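Local coordinates for protein putative peptidase (Chlamydophila abortus, PDB 3CE2) that is a putative zinc metallopeptidase of the M3B family that probably acts as an oligopeptidase, degrading a variety of small bioactive peptides, at residues A[249-252]-A[253-257]; A[483-487]-A[488-492]; A[519-522]-A[523-526]. One frame throughout, in Å; residues are numbered along the deposited sequence.

Interaction 1: A[249-252]-A[253-257]; sequences GKIQ and AHVFY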
loop_
_atom_site.group_PDB
_atom_site.type_symbol
_atom_site.label_atom_id
_atom_site.label_comp_id
_atom_site.label_asym_id
_atom_site.label_seq_id
_atom_site.Cartn_x
_atom_site.Cartn_y
_atom_site.Cartn_z
ATOM N N GLY A 249 -12.770 13.778 17.193
ATOM C CA GLY A 249 -12.090 13.012 18.237
ATOM C C GLY A 249 -10.769 12.406 17.775
ATOM O O GLY A 249 -9.759 12.560 18.439
ATOM N N LYS A 250 -10.785 11.692 16.653
ATOM C CA LYS A 250 -9.577 11.142 16.056
ATOM C C LYS A 250 -8.541 12.252 15.829
ATOM O O LYS A 250 -7.402 12.181 16.309
ATOM C CB LYS A 250 -9.905 10.456 14.723
ATOM C CG LYS A 250 -8.747 9.699 14.081
ATOM C CD LYS A 250 -8.455 8.392 14.808
ATOM C CE LYS A 250 -7.070 7.838 14.457
ATOM N NZ LYS A 250 -6.524 7.067 15.612
ATOM N N ILE A 251 -8.931 13.292 15.110
ATOM C CA ILE A 251 -7.975 14.336 14.835
ATOM C C ILE A 251 -7.400 14.936 16.118
ATOM O O ILE A 251 -6.210 15.240 16.172
ATOM C CB ILE A 251 -8.569 15.449 14.007
ATOM C CG1 ILE A 251 -9.156 14.923 12.690
ATOM C CG2 ILE A 251 -7.541 16.562 13.805
ATOM C CD1 ILE A 251 -8.296 13.965 11.877
ATOM N N GLN A 252 -8.229 15.125 17.141
ATOM C CA GLN A 252 -7.735 15.656 18.408
ATOM C C GLN A 252 -6.797 14.640 19.048
ATOM O O GLN A 252 -5.873 14.998 19.771
ATOM C CB GLN A 252 -8.873 15.984 19.378
ATOM C CG GLN A 252 -9.558 17.348 19.172
ATOM C CD GLN A 252 -8.575 18.552 19.160
ATOM O OE1 GLN A 252 -7.653 18.670 20.002
ATOM N NE2 GLN A 252 -8.785 19.452 18.209
ATOM N N ALA A 253 -7.024 13.364 18.781
ATOM C CA ALA A 253 -6.091 12.349 19.247
ATOM C C ALA A 253 -4.698 12.603 18.655
ATOM O O ALA A 253 -3.706 12.634 19.381
ATOM C CB ALA A 253 -6.586 10.971 18.896
ATOM N N HIS A 254 -4.627 12.815 17.345
ATOM C CA HIS A 254 -3.345 13.076 16.723
ATOM C C HIS A 254 -2.711 14.322 17.298
ATOM O O HIS A 254 -1.506 14.341 17.558
ATOM C CB HIS A 254 -3.467 13.193 15.211
ATOM C CG HIS A 254 -3.962 11.946 14.570
ATOM N ND1 HIS A 254 -4.645 11.944 13.375
ATOM C CD2 HIS A 254 -3.915 10.661 14.983
ATOM C CE1 HIS A 254 -4.978 10.703 13.069
ATOM N NE2 HIS A 254 -4.551 9.904 14.032
ATOM N N VAL A 255 -3.521 15.349 17.530
ATOM C CA VAL A 255 -3.011 16.589 18.126
ATOM C C VAL A 255 -2.445 16.343 19.514
ATOM O O VAL A 255 -1.425 16.897 19.878
ATOM C CB VAL A 255 -4.088 17.648 18.201
ATOM C CG1 VAL A 255 -3.576 18.886 18.927
ATOM C CG2 VAL A 255 -4.553 17.990 16.804
ATOM N N PHE A 256 -3.103 15.486 20.277
ATOM C CA PHE A 256 -2.629 15.163 21.606
ATOM C C PHE A 256 -1.257 14.520 21.533
ATOM O O PHE A 256 -0.335 14.958 22.210
ATOM C CB PHE A 256 -3.630 14.247 22.303
ATOM C CG PHE A 256 -3.045 13.416 23.416
ATOM C CD1 PHE A 256 -2.817 13.965 24.673
ATOM C CD2 PHE A 256 -2.769 12.072 23.218
ATOM C CE1 PHE A 256 -2.318 13.198 25.705
ATOM C CE2 PHE A 256 -2.266 11.289 24.247
ATOM C CZ PHE A 256 -2.033 11.861 25.489
ATOM N N TYR A 257 -1.121 13.489 20.708
ATOM C CA TYR A 257 0.149 12.779 20.589
ATOM C C TYR A 257 1.254 13.664 19.994
ATOM O O TYR A 257 2.393 13.625 20.436
ATOM C CB TYR A 257 -0.012 11.547 19.712
ATOM C CG TYR A 257 -0.594 10.293 20.365
ATOM C CD1 TYR A 257 0.044 9.675 21.447
ATOM C CD2 TYR A 257 -1.748 9.679 19.846
ATOM C CE1 TYR A 257 -0.463 8.499 22.009
ATOM C CE2 TYR A 257 -2.265 8.503 20.406
ATOM C CZ TYR A 257 -1.619 7.918 21.486
ATOM O OH TYR A 257 -2.123 6.747 22.045
#

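Interaction 2: A[483-487]-A[488-492]; sequences HHAAE and HGVPL. With ZN (zinc ion), chain B.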
loop_
_atom_site.group_PDB
_atom_site.type_symbol
_atom_site.label_atom_id
_atom_site.label_comp_id
_atom_site.label_asym_id
_atom_site.label_seq_id
_atom_site.Cartn_x
_atom_site.Cartn_y
_atom_site.Cartn_z
ATOM N N HIS A 483 -6.454 18.905 10.293
ATOM C CA HIS A 483 -5.488 18.819 11.374
ATOM C C HIS A 483 -4.999 20.219 11.680
ATOM O O HIS A 483 -4.872 20.595 12.839
ATOM C CB HIS A 483 -4.319 17.961 10.969
ATOM C CG HIS A 483 -4.567 16.505 11.126
ATOM N ND1 HIS A 483 -5.043 15.721 10.099
ATOM C CD2 HIS A 483 -4.404 15.684 12.194
ATOM C CE1 HIS A 483 -5.158 14.474 10.530
ATOM N NE2 HIS A 483 -4.778 14.426 11.798
ATOM N N HIS A 484 -4.732 20.993 10.633
ATOM C CA HIS A 484 -4.340 22.371 10.826
ATOM C C HIS A 484 -5.382 23.070 11.688
ATOM O O HIS A 484 -5.100 23.458 12.813
ATOM C CB HIS A 484 -4.170 23.084 9.489
ATOM C CG HIS A 484 -3.372 24.345 9.585
ATOM N ND1 HIS A 484 -3.779 25.533 9.016
ATOM C CD2 HIS A 484 -2.193 24.607 10.200
ATOM C CE1 HIS A 484 -2.881 26.468 9.265
ATOM N NE2 HIS A 484 -1.908 25.933 9.981
ATOM N N ALA A 485 -6.588 23.213 11.160
ATOM C CA ALA A 485 -7.696 23.783 11.912
ATOM C C ALA A 485 -7.708 23.304 13.377
ATOM O O ALA A 485 -7.712 24.112 14.316
ATOM C CB ALA A 485 -9.001 23.448 11.231
ATOM N N ALA A 486 -7.697 21.997 13.593
ATOM C CA ALA A 486 -7.695 21.520 14.969
ATOM C C ALA A 486 -6.512 22.117 15.760
ATOM O O ALA A 486 -6.692 22.698 16.831
ATOM C CB ALA A 486 -7.680 19.996 15.022
ATOM N N GLU A 487 -5.302 21.978 15.230
ATOM C CA GLU A 487 -4.119 22.511 15.904
ATOM C C GLU A 487 -4.366 23.923 16.447
ATOM O O GLU A 487 -3.977 24.215 17.575
ATOM C CB GLU A 487 -2.901 22.499 14.972
ATOM C CG GLU A 487 -2.181 21.170 14.879
ATOM C CD GLU A 487 -1.554 20.962 13.511
ATOM O OE1 GLU A 487 -1.289 21.966 12.821
ATOM O OE2 GLU A 487 -1.340 19.795 13.113
ATOM N N HIS A 488 -5.013 24.782 15.647
ATOM C CA HIS A 488 -5.382 26.141 16.082
ATOM C C HIS A 488 -6.635 26.173 16.941
ATOM O O HIS A 488 -7.258 27.228 17.037
ATOM C CB HIS A 488 -5.655 27.077 14.895
ATOM C CG HIS A 488 -4.439 27.444 14.103
ATOM N ND1 HIS A 488 -3.156 27.221 14.558
ATOM C CD2 HIS A 488 -4.312 28.047 12.895
ATOM C CE1 HIS A 488 -2.292 27.651 13.655
ATOM N NE2 HIS A 488 -2.968 28.156 12.638
ATOM N N GLY A 489 -7.032 25.029 17.511
ATOM C CA GLY A 489 -8.227 24.922 18.374
ATOM C C GLY A 489 -9.623 25.020 17.738
ATOM O O GLY A 489 -10.623 24.874 18.448
ATOM N N VAL A 490 -9.711 25.287 16.426
ATOM C CA VAL A 490 -10.994 25.290 15.707
ATOM C C VAL A 490 -11.657 23.917 15.837
ATOM O O VAL A 490 -10.996 22.888 15.647
ATOM C CB VAL A 490 -10.818 25.622 14.204
ATOM C CG1 VAL A 490 -12.142 25.588 13.478
ATOM C CG2 VAL A 490 -10.178 26.977 14.025
ATOM N N PRO A 491 -12.968 23.884 16.162
ATOM C CA PRO A 491 -13.614 22.589 16.382
ATOM C C PRO A 491 -14.264 22.109 15.093
ATOM O O PRO A 491 -14.863 22.893 14.346
ATOM C CB PRO A 491 -14.666 22.905 17.452
ATOM C CG PRO A 491 -14.965 24.409 17.267
ATOM C CD PRO A 491 -13.928 24.994 16.322
ATOM N N LEU A 492 -14.120 20.824 14.829
ATOM C CA LEU A 492 -14.466 20.290 13.542
ATOM C C LEU A 492 -15.942 19.913 13.487
ATOM O O LEU A 492 -16.306 18.740 13.565
ATOM C CB LEU A 492 -13.562 19.093 13.215
ATOM C CG LEU A 492 -12.037 19.323 13.184
ATOM C CD1 LEU A 492 -11.245 18.041 12.785
ATOM C CD2 LEU A 492 -11.622 20.525 12.301
HETATM ZN ZN ZN B . -2.014 28.344 10.893
HETATM O O HOH W 1 -0.788 26.955 12.086
#

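Interaction 3: A[519-522]-A[523-526]; sequences SNIE and WARI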
loop_
_atom_site.group_PDB
_atom_site.type_symbol
_atom_site.label_atom_id
_atom_site.label_comp_id
_atom_site.label_asym_id
_atom_site.label_seq_id
_atom_site.Cartn_x
_atom_site.Cartn_y
_atom_site.Cartn_z
ATOM N N SER A 519 -23.320 15.850 -2.023
ATOM C CA SER A 519 -22.031 15.374 -2.513
ATOM C C SER A 519 -20.913 15.651 -1.537
ATOM O O SER A 519 -19.938 14.905 -1.460
ATOM C CB SER A 519 -21.711 16.007 -3.857
ATOM O OG SER A 519 -22.551 15.438 -4.833
ATOM N N ASN A 520 -21.060 16.720 -0.780
ATOM C CA ASN A 520 -20.008 17.121 0.112
ATOM C C ASN A 520 -20.034 16.381 1.442
ATOM O O ASN A 520 -19.397 16.821 2.399
ATOM C CB ASN A 520 -20.121 18.615 0.362
ATOM C CG ASN A 520 -21.390 18.980 1.078
ATOM O OD1 ASN A 520 -22.466 18.456 0.783
ATOM N ND2 ASN A 520 -21.274 19.878 2.038
ATOM N N ILE A 521 -20.788 15.283 1.521
ATOM C CA ILE A 521 -20.839 14.490 2.748
ATOM C C ILE A 521 -19.781 13.392 2.679
ATOM O O ILE A 521 -19.560 12.689 3.654
ATOM C CB ILE A 521 -22.260 13.883 2.992
ATOM C CG1 ILE A 521 -22.487 13.522 4.459
ATOM C CG2 ILE A 521 -22.473 12.636 2.159
ATOM C CD1 ILE A 521 -22.013 14.567 5.437
ATOM N N GLU A 522 -19.108 13.267 1.532
ATOM C CA GLU A 522 -18.151 12.172 1.311
ATOM C C GLU A 522 -17.160 11.992 2.443
ATOM O O GLU A 522 -16.816 10.867 2.791
ATOM C CB GLU A 522 -17.414 12.305 -0.030
ATOM C CG GLU A 522 -18.026 11.460 -1.159
ATOM C CD GLU A 522 -18.066 12.193 -2.509
ATOM O OE1 GLU A 522 -16.970 12.457 -3.073
ATOM O OE2 GLU A 522 -19.195 12.495 -2.999
ATOM N N TRP A 523 -16.704 13.087 3.036
ATOM C CA TRP A 523 -15.717 12.975 4.094
ATOM C C TRP A 523 -16.171 12.013 5.174
ATOM O O TRP A 523 -15.346 11.365 5.819
ATOM C CB TRP A 523 -15.427 14.325 4.710
ATOM C CG TRP A 523 -16.607 14.939 5.339
ATOM C CD1 TRP A 523 -17.426 15.853 4.784
ATOM C CD2 TRP A 523 -17.088 14.717 6.670
ATOM N NE1 TRP A 523 -18.410 16.212 5.671
ATOM C CE2 TRP A 523 -18.223 15.530 6.840
ATOM C CE3 TRP A 523 -16.668 13.905 7.735
ATOM C CZ2 TRP A 523 -18.965 15.549 8.021
ATOM C CZ3 TRP A 523 -17.393 13.938 8.914
ATOM C CH2 TRP A 523 -18.533 14.765 9.050
ATOM N N ALA A 524 -17.485 11.907 5.361
ATOM C CA ALA A 524 -18.040 11.008 6.373
ATOM C C ALA A 524 -17.890 9.496 6.083
ATOM O O ALA A 524 -17.845 8.703 7.017
ATOM C CB ALA A 524 -19.471 11.359 6.659
ATOM N N ARG A 525 -17.802 9.102 4.811
ATOM C CA ARG A 525 -17.714 7.696 4.461
ATOM C C ARG A 525 -16.305 7.159 4.429
ATOM O O ARG A 525 -16.120 5.975 4.206
ATOM C CB ARG A 525 -18.409 7.383 3.133
ATOM C CG ARG A 525 -18.847 8.608 2.349
ATOM C CD ARG A 525 -20.076 8.385 1.408
ATOM N NE ARG A 525 -20.005 7.174 0.571
ATOM C CZ ARG A 525 -20.522 7.070 -0.659
ATOM N NH1 ARG A 525 -21.129 8.110 -1.225
ATOM N NH2 ARG A 525 -20.423 5.927 -1.333
ATOM N N ILE A 526 -15.313 8.012 4.659
ATOM C CA ILE A 526 -13.926 7.584 4.566
ATOM C C ILE A 526 -13.341 7.125 5.883
ATOM O O ILE A 526 -13.087 7.954 6.743
ATOM C CB ILE A 526 -13.049 8.722 4.147
ATOM C CG1 ILE A 526 -13.511 9.292 2.819
ATOM C CG2 ILE A 526 -11.604 8.254 4.063
ATOM C CD1 ILE A 526 -12.880 10.623 2.563
#

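Interaction 1: A[249-252]-A[253-257]
With chi1 of -173°, Lys-250 sends CG away from its backbone N, and a bend at chi2 (74°) brings its end to the ring of His-254, one helical turn on. The imidazole leaves its backbone beside the N, with CG anti to the carbonyl carbon (chi1 -62°). Lys-250 CE lies 3.3 Å from His-254 NE2, and the ammonium NZ is further off, 3.8 Å from the same NE2. One ring face of His-254 sits over the carbonyl of Lys-250, whose O is 3.8 Å from the ring plane. That O also accepts the backbone bond from His-254 N at 3.0 Å. His-254 ND1 is hydrogen-bonded to NE2 of His-483 on helix 451-487, and the two rings meet nearly parallel. Gln-252 and Val-255 run side by side, pointing the same way, with Gln-252 OE1 4.1 Å from Val-255 CB. Ile-251 CG2 and Val-255 CG2 make a looser apolar touch at 4.5 Å. Four successive i to i+4 backbone bonds, from Ala-253 N to Phe-256 N, mark this as regular alpha-helix, a part of helix 240-260 that packs on helix 451-487 through Ile-251, Gln-252 and His-254 in the M3 peptidase domain.

Interaction 2: A[483-487]-A[488-492]
The ring of His-484 has CD2 of His-488 over one face, 4.1 Å above the plane and offset toward the rim. The two imidazoles are turned 54° against each other, with centroids 4.6 Å apart. Both reach one zinc ion. His-488 NE2 is the clear ligand, at 2.0 Å. The bond from His-484 NE2 is long at 2.6 Å and loosely defined, since CE1 of that ring lies equally near the metal. A water is the third modelled ligand, at 2.2 Å. The chi1 of His-484 (-162°) swings its ring toward the end of the helix. This is an i, i+4 histidine pair, with His-484 in the last turn of helix 451-487 and His-488 just past its end. It is separate from the zinc site of His-402, His-406 and Glu-430. The last regular helix bond, from His-488 N to His-484 O, is 3.1 Å long. A Schellman motif then ends the helix: Gly-489 has a positive phi of 72°, and Val-490 N makes a weak 6→1 bond to Ala-485 O. On another side of the turn, Ala-485 CB touches Val-490 CB and Leu-492 CD2. The carboxylate of Glu-487 turns elsewhere, its OE2 bonded to the backbone N of Cys-266.

Interaction 3: A[519-522]-A[523-526]
Trp-523 and Ile-521 pack across a turn in the loop between helices 494-509 and 536-553 of the M3 peptidase domain. Residues 519-521 include a 3-10 segment. Two i to i+3 bonds follow in the chain, Ala-524 N to Ile-521 O at 2.8 Å and Arg-525 N to Glu-522 O at 2.9 Å. In the second, the donor stands above the carbonyl plane, 48° out of it.

The looser part is the partly exposed pair Glu-522 and Arg-525. Their charges are opposite, yet Glu-522 OE2 and Arg-525 NH1 stay 5.1 Å apart and form no salt bridge. The carboxylate has another partner, since its OE2 is hydrogen-bonded to Tyr-229 OH. The chain of Arg-525 bends at chi3, and it touches Gln-232 and Tyr-236 of helix 222-237.

The tight part is around the indole. Trp-523 has CG between its backbone N and carbonyl carbon (chi1 62°), which folds the ring back over the turn. Ile-521 O and Ala-524 CB both lie over one face of the indole, each offset toward the rim. The Ile-521 side chain crosses the ring obliquely, its CD1 4.1 Å from Trp-523 CZ2 and 4.3 Å from Ala-524 CB. The indole NE1 is satisfied by Ser-498 OG. Leu-497 touches the same ring from helix 494-509, as do Ala-244 and Leu-247 from helix 240-260. At the edge of the indole, near its plane, Asn-520 O lies 3.2 Å from Trp-523 CD1.

Overall arrangement
Interactions 1 and 2 touch directly, with centres 10 Å apart. Ile-251 CD1 packs 3.5 Å from His-483 CE1, and Gln-252 NE2 lies 3.4 Å from Ala-486 CB. Through these contacts, helix 240-260 lies against the end of helix 451-487 that carries a zinc ion. The side chain of Ile-251 is about 9 Å from that of His-484. Interaction 3 stands apart: its centre is about 20 Å from that of interaction 1 and about 19 Å from that of interaction 2. The nearest atoms of interactions 2 and 3 are about 6 Å apart. The side chain of Trp-523 is about 10 Å from another bound zinc ion. None of the three holds a ligand of the HExxH zinc site.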